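Local coordinates for LbaCas13a H328A (C2c2) (Lachnospiraceae bacterium NK4A179, PDB 5WLH), which binds CRISPR RNA as the effector of a type VI CRISPR system and, as a Cas13a enzyme, probably cleaves RNA through its paired HEPN domains, at residues 900-903 with 904-907; 627-630 with 631-634; 952-956 with 957-961; 495-498 with 499-503. All coordinates share one frame; numbering follows the deposited sequence.

Interaction 1 of 4, residues 900-903 with 904-907; sequences SSEL and QKWY
Glu902 reaches across to both Lys905 and Trp906, one turn further along helix 901-911. Its CB meets neither of them and packs on Val958. CG leaves CB anti to the backbone N (chi1 -179°). The chain then bends at chi2 (72°), which turns the carboxylate toward the next turn. CG comes 3.9 Å from Trp906 NE1. The two carboxylate oxygens go to different partners. OE1 forms a salt bridge with Lys905 NZ, 3.1 Å away; the ammonium group comes in on the syn side, somewhat out of the carboxylate plane. The extended Lys905 chain crosses that of Glu902 at a slant, and its CE lies 3.5 Å from Glu902 OE1. OE2 of Glu902 lies 3.2 Å from Trp906 NE1, with the carboxylate turned 74° against the indole plane. Trp906 CD1 also comes 3.1 Å from the Glu902 backbone O. Lys905 NZ has a second anionic partner in Asp605, so one ammonium group serves two nearby carboxylates in a buried setting. Its charge probably offsets their mutual repulsion. An alanine in place of Glu902 would probably leave Lys905 with Asp605 but without this second mate, and open a gap beside the indole NE1. On another side, Gln904 is held by Trp619. Ser900 precedes the helix, and its OG accepts from Leu903 N at 2.9 Å. Backbone bonds such as Tyr907 N to Leu903 O (2.9 Å) continue the turn. The arrangement is a serine N-cap followed by i to i+3 and i to i+4 side-chain pairing in the first turns of an alpha helix.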
loop_
_atom_site.group_PDB
_atom_site.type_symbol
_atom_site.label_atom_id
_atom_site.label_comp_id
_atom_site.label_asym_id
_atom_site.label_seq_id
_atom_site.Cartn_x
_atom_site.Cartn_y
_atom_site.Cartn_z
ATOM N N SER A 900 -20.355 0.158 -25.468
ATOM C CA SER A 900 -19.126 0.604 -24.815
ATOM C C SER A 900 -18.070 -0.498 -24.846
ATOM O O SER A 900 -18.167 -1.489 -24.110
ATOM C CB SER A 900 -19.409 1.035 -23.374
ATOM O OG SER A 900 -18.201 1.337 -22.698
ATOM N N SER A 901 -17.041 -0.301 -25.670
ATOM C CA SER A 901 -15.841 -1.133 -25.594
ATOM C C SER A 901 -15.220 -1.107 -24.199
ATOM O O SER A 901 -14.717 -2.130 -23.716
ATOM C CB SER A 901 -14.818 -0.663 -26.627
ATOM O OG SER A 901 -15.175 -1.099 -27.923
ATOM N N GLU A 902 -15.246 0.049 -23.530
ATOM C CA GLU A 902 -14.611 0.143 -22.216
ATOM C C GLU A 902 -15.369 -0.661 -21.165
ATOM O O GLU A 902 -14.749 -1.346 -20.343
ATOM C CB GLU A 902 -14.477 1.604 -21.787
ATOM C CG GLU A 902 -13.799 1.773 -20.424
ATOM C CD GLU A 902 -12.312 1.477 -20.458
ATOM O OE1 GLU A 902 -11.729 1.439 -21.571
ATOM O OE2 GLU A 902 -11.725 1.288 -19.364
ATOM N N LEU A 903 -16.706 -0.590 -21.163
ATOM C CA LEU A 903 -17.464 -1.450 -20.253
ATOM C C LEU A 903 -17.189 -2.921 -20.544
ATOM O O LEU A 903 -17.060 -3.731 -19.619
ATOM C CB LEU A 903 -18.962 -1.155 -20.347
ATOM C CG LEU A 903 -19.423 0.087 -19.575
ATOM C CD1 LEU A 903 -20.919 0.322 -19.764
ATOM C CD2 LEU A 903 -19.066 0.004 -18.066
ATOM N N GLN A 904 -17.066 -3.288 -21.823
ATOM C CA GLN A 904 -16.741 -4.675 -22.145
ATOM C C GLN A 904 -15.396 -5.100 -21.555
ATOM O O GLN A 904 -15.233 -6.250 -21.125
ATOM C CB GLN A 904 -16.782 -4.873 -23.657
ATOM C CG GLN A 904 -18.220 -4.706 -24.191
ATOM C CD GLN A 904 -18.312 -4.914 -25.701
ATOM O OE1 GLN A 904 -17.363 -5.366 -26.336
ATOM N NE2 GLN A 904 -19.443 -4.538 -26.276
ATOM N N LYS A 905 -14.419 -4.197 -21.527
ATOM C CA LYS A 905 -13.142 -4.523 -20.900
ATOM C C LYS A 905 -13.306 -4.797 -19.410
ATOM O O LYS A 905 -12.759 -5.777 -18.887
ATOM C CB LYS A 905 -12.139 -3.387 -21.089
ATOM C CG LYS A 905 -11.725 -3.086 -22.508
ATOM C CD LYS A 905 -10.696 -1.955 -22.413
ATOM C CE LYS A 905 -10.628 -1.148 -23.667
ATOM N NZ LYS A 905 -9.761 0.031 -23.433
ATOM N N TRP A 906 -13.992 -3.901 -18.693
ATOM C CA TRP A 906 -14.199 -4.130 -17.262
ATOM C C TRP A 906 -14.905 -5.453 -17.033
ATOM O O TRP A 906 -14.601 -6.183 -16.084
ATOM C CB TRP A 906 -15.022 -3.002 -16.645
ATOM C CG TRP A 906 -14.268 -1.752 -16.497
ATOM C CD1 TRP A 906 -14.317 -0.667 -17.323
ATOM C CD2 TRP A 906 -13.329 -1.434 -15.466
ATOM N NE1 TRP A 906 -13.467 0.313 -16.866
ATOM C CE2 TRP A 906 -12.853 -0.131 -15.723
ATOM C CE3 TRP A 906 -12.848 -2.121 -14.348
ATOM C CZ2 TRP A 906 -11.910 0.494 -14.912
ATOM C CZ3 TRP A 906 -11.920 -1.495 -13.535
ATOM C CH2 TRP A 906 -11.462 -0.201 -13.821
ATOM N N TYR A 907 -15.869 -5.761 -17.893
ATOM C CA TYR A 907 -16.575 -7.026 -17.820
ATOM C C TYR A 907 -15.627 -8.206 -17.933
ATOM O O TYR A 907 -15.551 -9.043 -17.025
ATOM C CB TYR A 907 -17.626 -7.073 -18.924
ATOM C CG TYR A 907 -18.300 -8.409 -19.070
ATOM C CD1 TYR A 907 -18.740 -9.122 -17.955
ATOM C CD2 TYR A 907 -18.538 -8.940 -20.335
ATOM C CE1 TYR A 907 -19.373 -10.354 -18.104
ATOM C CE2 TYR A 907 -19.168 -10.153 -20.495
ATOM C CZ TYR A 907 -19.599 -10.855 -19.381
ATOM O OH TYR A 907 -20.236 -12.070 -19.551
#

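Interaction 2 of 4, residues 627-630 with 631-634; sequences MFEH and ETER
The backbone O of Glu629 is gripped by two donors from the next turn, Thr632 OG1 and Glu633 N. The hydroxyl bond is the shorter, with Thr632 OG1 2.7 Å from Glu629 O. It meets the carbonyl from the side, at a C=O...donor angle of 121°. Glu633 N lies 3.1 Å from the same oxygen and also makes a weak bond to His630 O. Thr632 can reach back because its OG1 sits between the backbone N and the carbonyl carbon (chi1 68°). The same rotation lays CG2 over a face of the Phe628 ring. This is a CH-pi contact, with Thr632 CG2 3.8 Å from the ring centroid and 25° off the normal. The methyl is displaced toward the rim, nearest Phe628 CE2 at 3.4 Å. An alanine at Thr632 would probably leave Glu629 O with Glu633 N alone of its two donors and uncover that part of the Phe628 face. Tyr907 meets the same ring edge-to-face. On the more open side, Glu629 OE2 and Glu633 OE2 come within 4.2 Å of each other. Their like charges probably disfavour a closer approach. Glu631 turns the other way, where Tyr907 and Arg911 take its OE1. His630 stacks on Trp573, and Asp575 holds its NE2. The backbone continues with Thr632 N to Phe628 O at 2.9 Å. A threonine hydroxyl bonded back to a main-chain carbonyl three residues earlier is a familiar feature of alpha helices, found here in the last turns of helix 621-632.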
loop_
_atom_site.group_PDB
_atom_site.type_symbol
_atom_site.label_atom_id
_atom_site.label_comp_id
_atom_site.label_asym_id
_atom_site.label_seq_id
_atom_site.Cartn_x
_atom_site.Cartn_y
_atom_site.Cartn_z
ATOM N N MET A 627 -22.778 -11.870 -24.809
ATOM C CA MET A 627 -22.437 -12.709 -23.664
ATOM C C MET A 627 -22.754 -12.002 -22.357
ATOM O O MET A 627 -23.260 -12.626 -21.414
ATOM C CB MET A 627 -20.969 -13.104 -23.716
ATOM C CG MET A 627 -20.664 -14.178 -24.735
ATOM S SD MET A 627 -18.929 -14.643 -24.737
ATOM C CE MET A 627 -18.837 -15.792 -23.353
ATOM N N PHE A 628 -22.484 -10.695 -22.283
ATOM C CA PHE A 628 -22.864 -9.950 -21.090
ATOM C C PHE A 628 -24.368 -10.000 -20.874
ATOM O O PHE A 628 -24.837 -10.272 -19.762
ATOM C CB PHE A 628 -22.410 -8.497 -21.176
ATOM C CG PHE A 628 -22.795 -7.693 -19.966
ATOM C CD1 PHE A 628 -22.094 -7.840 -18.774
ATOM C CD2 PHE A 628 -23.872 -6.826 -19.999
ATOM C CE1 PHE A 628 -22.456 -7.113 -17.655
ATOM C CE2 PHE A 628 -24.236 -6.099 -18.887
ATOM C CZ PHE A 628 -23.527 -6.252 -17.704
ATOM N N GLU A 629 -25.150 -9.716 -21.920
ATOM C CA GLU A 629 -26.598 -9.764 -21.742
ATOM C C GLU A 629 -27.038 -11.155 -21.309
ATOM O O GLU A 629 -27.905 -11.296 -20.445
ATOM C CB GLU A 629 -27.323 -9.344 -23.022
ATOM C CG GLU A 629 -28.837 -9.454 -22.890
ATOM C CD GLU A 629 -29.569 -8.814 -24.045
ATOM O OE1 GLU A 629 -29.025 -8.850 -25.166
ATOM O OE2 GLU A 629 -30.688 -8.292 -23.831
ATOM N N HIS A 630 -26.438 -12.194 -21.892
ATOM C CA HIS A 630 -26.782 -13.556 -21.507
ATOM C C HIS A 630 -26.520 -13.778 -20.027
ATOM O O HIS A 630 -27.321 -14.411 -19.334
ATOM C CB HIS A 630 -25.993 -14.546 -22.362
ATOM C CG HIS A 630 -26.428 -15.972 -22.206
ATOM N ND1 HIS A 630 -25.825 -16.840 -21.321
ATOM C CD2 HIS A 630 -27.394 -16.684 -22.833
ATOM C CE1 HIS A 630 -26.407 -18.024 -21.402
ATOM N NE2 HIS A 630 -27.364 -17.956 -22.311
ATOM N N GLU A 631 -25.416 -13.231 -19.516
ATOM C CA GLU A 631 -25.105 -13.398 -18.100
ATOM C C GLU A 631 -26.040 -12.585 -17.213
ATOM O O GLU A 631 -26.405 -13.043 -16.127
ATOM C CB GLU A 631 -23.640 -13.033 -17.850
ATOM C CG GLU A 631 -22.710 -14.002 -18.538
ATOM C CD GLU A 631 -21.469 -14.324 -17.724
ATOM O OE1 GLU A 631 -20.619 -13.420 -17.581
ATOM O OE2 GLU A 631 -21.342 -15.476 -17.247
ATOM N N THR A 632 -26.433 -11.379 -17.639
ATOM C CA THR A 632 -27.384 -10.613 -16.833
ATOM C C THR A 632 -28.694 -11.371 -16.679
ATOM O O THR A 632 -29.351 -11.271 -15.638
ATOM C CB THR A 632 -27.682 -9.229 -17.430
ATOM O OG1 THR A 632 -28.402 -9.364 -18.667
ATOM C CG2 THR A 632 -26.429 -8.430 -17.651
ATOM N N GLU A 633 -29.067 -12.155 -17.691
ATOM C CA GLU A 633 -30.339 -12.862 -17.632
ATOM C C GLU A 633 -30.369 -13.909 -16.528
ATOM O O GLU A 633 -31.457 -14.311 -16.104
ATOM C CB GLU A 633 -30.645 -13.494 -18.988
ATOM C CG GLU A 633 -31.259 -12.502 -19.971
ATOM C CD GLU A 633 -31.127 -12.943 -21.416
ATOM O OE1 GLU A 633 -30.691 -14.092 -21.653
ATOM O OE2 GLU A 633 -31.472 -12.143 -22.311
ATOM N N ARG A 634 -29.215 -14.349 -16.026
ATOM C CA ARG A 634 -29.237 -15.353 -14.974
ATOM C C ARG A 634 -29.147 -14.757 -13.572
ATOM O O ARG A 634 -29.311 -15.493 -12.596
ATOM C CB ARG A 634 -28.128 -16.401 -15.191
ATOM C CG ARG A 634 -26.694 -15.918 -15.169
ATOM C CD ARG A 634 -25.725 -17.061 -15.531
ATOM N NE ARG A 634 -25.639 -18.049 -14.457
ATOM C CZ ARG A 634 -24.503 -18.554 -13.978
ATOM N NH1 ARG A 634 -23.331 -18.192 -14.492
ATOM N NH2 ARG A 634 -24.537 -19.445 -12.996
#

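Interaction 3 of 4, residues 952-956 with 957-961; sequences EDKIA and GVDIT
Ile960, Gly957 and Lys954 carry most of this tight hairpin. Ile960 closes its open end. Its backbone N gives a nearly straight bond to Asp953 O at 2.9 Å, approaching from above the carbonyl plane. A water donates to the same Asp953 oxygen and accepts from Thr961 N, so it ties the start of helix 960-974 to the first arm. The Ile960 side chain crosses that of Ile955 at about a right angle, with CG1 3.8 Å from Ile955 CG2. Its CD1 reaches further back, to 3.5 Å from Glu952 O. Gly957 stands at the other end, in the type I' turn from Ile955 to Val958. Its phi of 89° would jam a CB against Ala956 O, which explains the glycine. Ile955 and Val958 close the turn as an antiparallel hydrogen-bonded pair, with Ile955 N 2.8 Å from Val958 O and Val958 N 2.9 Å from Ile955 O. Lys954 faces Asp959 as the non-hydrogen-bonded pair. The lysine chain bends at chi3 and chi4 and runs alongside the aspartate. Its NZ meets Asp959 OD1 at 2.6 Å, nearly in line with the C-O bond. Asp959 precedes the helix, yet its carboxylate makes no capping bond. The chemistry is thus divided: a short salt bridge on the solvent side, and apolar contacts of Ile955 with Val958 and Ile960 on the inner one.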
loop_
_atom_site.group_PDB
_atom_site.type_symbol
_atom_site.label_atom_id
_atom_site.label_comp_id
_atom_site.label_asym_id
_atom_site.label_seq_id
_atom_site.Cartn_x
_atom_site.Cartn_y
_atom_site.Cartn_z
ATOM N N GLU A 952 -16.005 12.761 -10.713
ATOM C CA GLU A 952 -16.506 11.985 -9.584
ATOM C C GLU A 952 -17.348 10.789 -10.014
ATOM O O GLU A 952 -17.455 9.818 -9.254
ATOM C CB GLU A 952 -17.344 12.868 -8.645
ATOM C CG GLU A 952 -16.540 13.877 -7.848
ATOM C CD GLU A 952 -17.415 14.830 -7.048
ATOM O OE1 GLU A 952 -18.167 14.351 -6.177
ATOM O OE2 GLU A 952 -17.357 16.054 -7.301
ATOM N N ASP A 953 -17.938 10.830 -11.211
ATOM C CA ASP A 953 -18.957 9.875 -11.602
ATOM C C ASP A 953 -18.560 9.007 -12.787
ATOM O O ASP A 953 -19.335 8.140 -13.188
ATOM C CB ASP A 953 -20.261 10.615 -11.923
ATOM C CG ASP A 953 -20.073 11.710 -12.977
ATOM O OD1 ASP A 953 -18.917 12.004 -13.358
ATOM O OD2 ASP A 953 -21.090 12.284 -13.429
ATOM N N LYS A 954 -17.385 9.213 -13.356
ATOM C CA LYS A 954 -16.966 8.461 -14.528
ATOM C C LYS A 954 -15.496 8.105 -14.407
ATOM O O LYS A 954 -14.729 8.781 -13.721
ATOM C CB LYS A 954 -17.189 9.253 -15.819
ATOM C CG LYS A 954 -18.660 9.429 -16.158
ATOM C CD LYS A 954 -18.843 10.446 -17.274
ATOM C CE LYS A 954 -19.621 9.844 -18.427
ATOM N NZ LYS A 954 -21.078 9.845 -18.143
ATOM N N ILE A 955 -15.119 7.036 -15.095
ATOM C CA ILE A 955 -13.738 6.592 -15.179
ATOM C C ILE A 955 -13.501 6.146 -16.612
ATOM O O ILE A 955 -14.299 5.383 -17.166
ATOM C CB ILE A 955 -13.438 5.461 -14.170
ATOM C CG1 ILE A 955 -11.991 4.977 -14.297
ATOM C CG2 ILE A 955 -14.425 4.301 -14.301
ATOM C CD1 ILE A 955 -11.026 5.788 -13.471
ATOM N N ALA A 956 -12.441 6.663 -17.231
ATOM C CA ALA A 956 -12.088 6.275 -18.596
ATOM C C ALA A 956 -13.288 6.412 -19.534
ATOM O O ALA A 956 -13.507 5.585 -20.422
ATOM C CB ALA A 956 -11.529 4.850 -18.624
ATOM N N GLY A 957 -14.105 7.444 -19.293
ATOM C CA GLY A 957 -15.239 7.764 -20.131
ATOM C C GLY A 957 -16.553 7.091 -19.781
ATOM O O GLY A 957 -17.574 7.408 -20.406
ATOM N N VAL A 958 -16.579 6.172 -18.816
ATOM C CA VAL A 958 -17.795 5.424 -18.535
ATOM C C VAL A 958 -18.216 5.651 -17.094
ATOM O O VAL A 958 -17.394 5.948 -16.220
ATOM C CB VAL A 958 -17.629 3.918 -18.832
ATOM C CG1 VAL A 958 -17.259 3.707 -20.300
ATOM C CG2 VAL A 958 -16.584 3.314 -17.935
ATOM N N ASP A 959 -19.515 5.505 -16.852
ATOM C CA ASP A 959 -20.080 5.785 -15.540
ATOM C C ASP A 959 -19.542 4.787 -14.526
ATOM O O ASP A 959 -19.596 3.576 -14.760
ATOM C CB ASP A 959 -21.606 5.681 -15.559
ATOM C CG ASP A 959 -22.276 6.848 -16.253
ATOM O OD1 ASP A 959 -21.572 7.777 -16.705
ATOM O OD2 ASP A 959 -23.526 6.820 -16.333
ATOM N N ILE A 960 -19.046 5.295 -13.392
ATOM C CA ILE A 960 -18.562 4.401 -12.344
ATOM C C ILE A 960 -19.672 3.474 -11.867
ATOM O O ILE A 960 -19.419 2.307 -11.538
ATOM C CB ILE A 960 -17.964 5.208 -11.182
ATOM C CG1 ILE A 960 -16.636 5.830 -11.618
ATOM C CG2 ILE A 960 -17.758 4.296 -9.935
ATOM C CD1 ILE A 960 -16.166 6.960 -10.720
ATOM N N THR A 961 -20.917 3.970 -11.824
ATOM C CA THR A 961 -22.041 3.121 -11.419
ATOM C C THR A 961 -22.206 1.928 -12.358
ATOM O O THR A 961 -22.567 0.835 -11.918
ATOM C CB THR A 961 -23.335 3.944 -11.347
ATOM O OG1 THR A 961 -23.161 5.019 -10.413
ATOM C CG2 THR A 961 -24.516 3.083 -10.879
HETATM O O HOH W 1 -21.599 6.816 -11.875
#

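Interaction 4 of 4, residues 495-498 with 499-503; sequences EEML and QRETA
Leu498 and Thr502 meet one turn apart in the long helix 486-517, where a threonine hydroxyl doubles an ordinary helical bond. Leu498 O accepts from Thr502 N at 2.8 Å and from Thr502 OG1 at 2.7 Å. The two donors reach the carbonyl oxygen from opposite faces of its plane. Thr502 OG1 lies beside its own backbone N (chi1 -58°), which brings both donors to bear on one acceptor. The Leu498 side chain crosses that of Thr502 at a slant, its CG 4.0 Å from Thr502 OG1. On another side, Glu501 folds back on the preceding turn. Its OE1 lies 3.3 Å from Leu498 CA, and its OE2 3.6 Å from Met497 CB. The carboxylate thereby sits close to Met497 O, an acceptor that cannot bond it as a carboxylate. That carbonyl instead takes Glu501 N at 2.8 Å. The helix borders the bound RNA here, and Met497 packs on a phosphate while Arg500 packs on a sugar. It also touches the sequence Arg-Asn-Asp-Ser-Phe-His, which fits the R-x4-H motif of HEPN nucleases: Gln499 OE1 accepts from Phe607 N within that run. Met497 and Arg500 touch each other as well. The methionine chain bends at chi2 and chi3, and its SD comes to 3.0 Å from Arg500 NH2. The arginine bends at chi3 (63°), which turns its guanidinium back so that one face covers Met497 CA, with NH2 4.1 Å from that atom. Glu496 points its carboxylate to Arg1131, and Arg500 NE makes a weak bond to Asn1124.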
loop_
_atom_site.group_PDB
_atom_site.type_symbol
_atom_site.label_atom_id
_atom_site.label_comp_id
_atom_site.label_asym_id
_atom_site.label_seq_id
_atom_site.Cartn_x
_atom_site.Cartn_y
_atom_site.Cartn_z
ATOM N N GLU A 495 -6.269 8.342 -9.084
ATOM C CA GLU A 495 -6.312 7.716 -10.400
ATOM C C GLU A 495 -5.190 6.708 -10.550
ATOM O O GLU A 495 -5.403 5.612 -11.083
ATOM C CB GLU A 495 -6.213 8.795 -11.489
ATOM C CG GLU A 495 -6.345 8.265 -12.918
ATOM C CD GLU A 495 -6.374 9.420 -13.909
ATOM O OE1 GLU A 495 -5.301 10.014 -14.149
ATOM O OE2 GLU A 495 -7.474 9.751 -14.414
ATOM N N GLU A 496 -3.975 7.078 -10.115
ATOM C CA GLU A 496 -2.836 6.176 -10.270
ATOM C C GLU A 496 -3.004 4.921 -9.435
ATOM O O GLU A 496 -2.641 3.828 -9.880
ATOM C CB GLU A 496 -1.534 6.898 -9.924
ATOM C CG GLU A 496 -1.214 7.955 -10.985
ATOM C CD GLU A 496 0.138 8.636 -10.815
ATOM O OE1 GLU A 496 0.762 8.488 -9.757
ATOM O OE2 GLU A 496 0.570 9.335 -11.768
ATOM N N MET A 497 -3.576 5.046 -8.235
ATOM C CA MET A 497 -3.834 3.847 -7.436
ATOM C C MET A 497 -4.770 2.906 -8.178
ATOM O O MET A 497 -4.497 1.711 -8.299
ATOM C CB MET A 497 -4.443 4.208 -6.075
ATOM C CG MET A 497 -3.548 4.995 -5.150
ATOM S SD MET A 497 -2.311 4.030 -4.299
ATOM C CE MET A 497 -3.291 3.323 -2.966
ATOM N N LEU A 498 -5.884 3.439 -8.693
ATOM C CA LEU A 498 -6.843 2.571 -9.364
ATOM C C LEU A 498 -6.238 1.970 -10.622
ATOM O O LEU A 498 -6.455 0.785 -10.916
ATOM C CB LEU A 498 -8.124 3.339 -9.699
ATOM C CG LEU A 498 -9.204 2.453 -10.339
ATOM C CD1 LEU A 498 -9.688 1.417 -9.327
ATOM C CD2 LEU A 498 -10.363 3.307 -10.859
ATOM N N GLN A 499 -5.483 2.776 -11.373
ATOM C CA GLN A 499 -4.798 2.276 -12.562
ATOM C C GLN A 499 -3.879 1.108 -12.218
ATOM O O GLN A 499 -3.851 0.083 -12.916
ATOM C CB GLN A 499 -3.994 3.415 -13.196
ATOM C CG GLN A 499 -3.395 3.072 -14.539
ATOM C CD GLN A 499 -4.283 3.542 -15.662
ATOM O OE1 GLN A 499 -4.386 4.743 -15.929
ATOM N NE2 GLN A 499 -4.953 2.602 -16.316
ATOM N N ARG A 500 -3.093 1.261 -11.152
ATOM C CA ARG A 500 -2.147 0.211 -10.775
ATOM C C ARG A 500 -2.877 -1.011 -10.235
ATOM O O ARG A 500 -2.541 -2.151 -10.577
ATOM C CB ARG A 500 -1.153 0.768 -9.756
ATOM C CG ARG A 500 -0.016 -0.157 -9.396
ATOM C CD ARG A 500 1.108 0.626 -8.694
ATOM N NE ARG A 500 0.621 1.182 -7.433
ATOM C CZ ARG A 500 0.345 2.461 -7.207
ATOM N NH1 ARG A 500 0.524 3.371 -8.158
ATOM N NH2 ARG A 500 -0.106 2.830 -6.008
ATOM N N GLU A 501 -3.911 -0.799 -9.422
ATOM C CA GLU A 501 -4.707 -1.925 -8.956
ATOM C C GLU A 501 -5.341 -2.673 -10.124
ATOM O O GLU A 501 -5.368 -3.911 -10.139
ATOM C CB GLU A 501 -5.772 -1.433 -7.974
ATOM C CG GLU A 501 -5.172 -0.871 -6.666
ATOM C CD GLU A 501 -5.929 0.340 -6.093
ATOM O OE1 GLU A 501 -6.993 0.703 -6.624
ATOM O OE2 GLU A 501 -5.444 0.932 -5.098
ATOM N N THR A 502 -5.869 -1.936 -11.109
ATOM C CA THR A 502 -6.485 -2.573 -12.268
ATOM C C THR A 502 -5.458 -3.337 -13.083
ATOM O O THR A 502 -5.757 -4.409 -13.621
ATOM C CB THR A 502 -7.186 -1.507 -13.126
ATOM O OG1 THR A 502 -8.163 -0.843 -12.319
ATOM C CG2 THR A 502 -7.887 -2.132 -14.344
ATOM N N ALA A 503 -4.230 -2.817 -13.156
ATOM C CA ALA A 503 -3.193 -3.490 -13.927
ATOM C C ALA A 503 -2.925 -4.878 -13.373
ATOM O O ALA A 503 -2.635 -5.815 -14.127
ATOM C CB ALA A 503 -1.911 -2.657 -13.921
#

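How the interactions relate
Interaction 1 touches each of the other three. Tyr907 OH lies 2.4 Å from Glu631 OE1, unusually short for what is probably a hydrogen bond, and links it to interaction 2. Glu902 CB packs 3.8 Å from Val958 CG1 of interaction 3, and Trp906 CH2 lies 3.7 Å from Thr502 OG1 of interaction 4. Interactions 3 and 4 also meet, with Ile955 CD1 3.7 Å from Leu498 CD2. Interactions 2 and 4 stay apart, about 16 Å between nearest atoms. Asp605 and Phe607, in a probable HEPN sequence motif, border interactions 1, 3 and 4. Interaction 4 comes closest to the RNA, about 4 Å at the nearest atom, against about 14 Å for interaction 1.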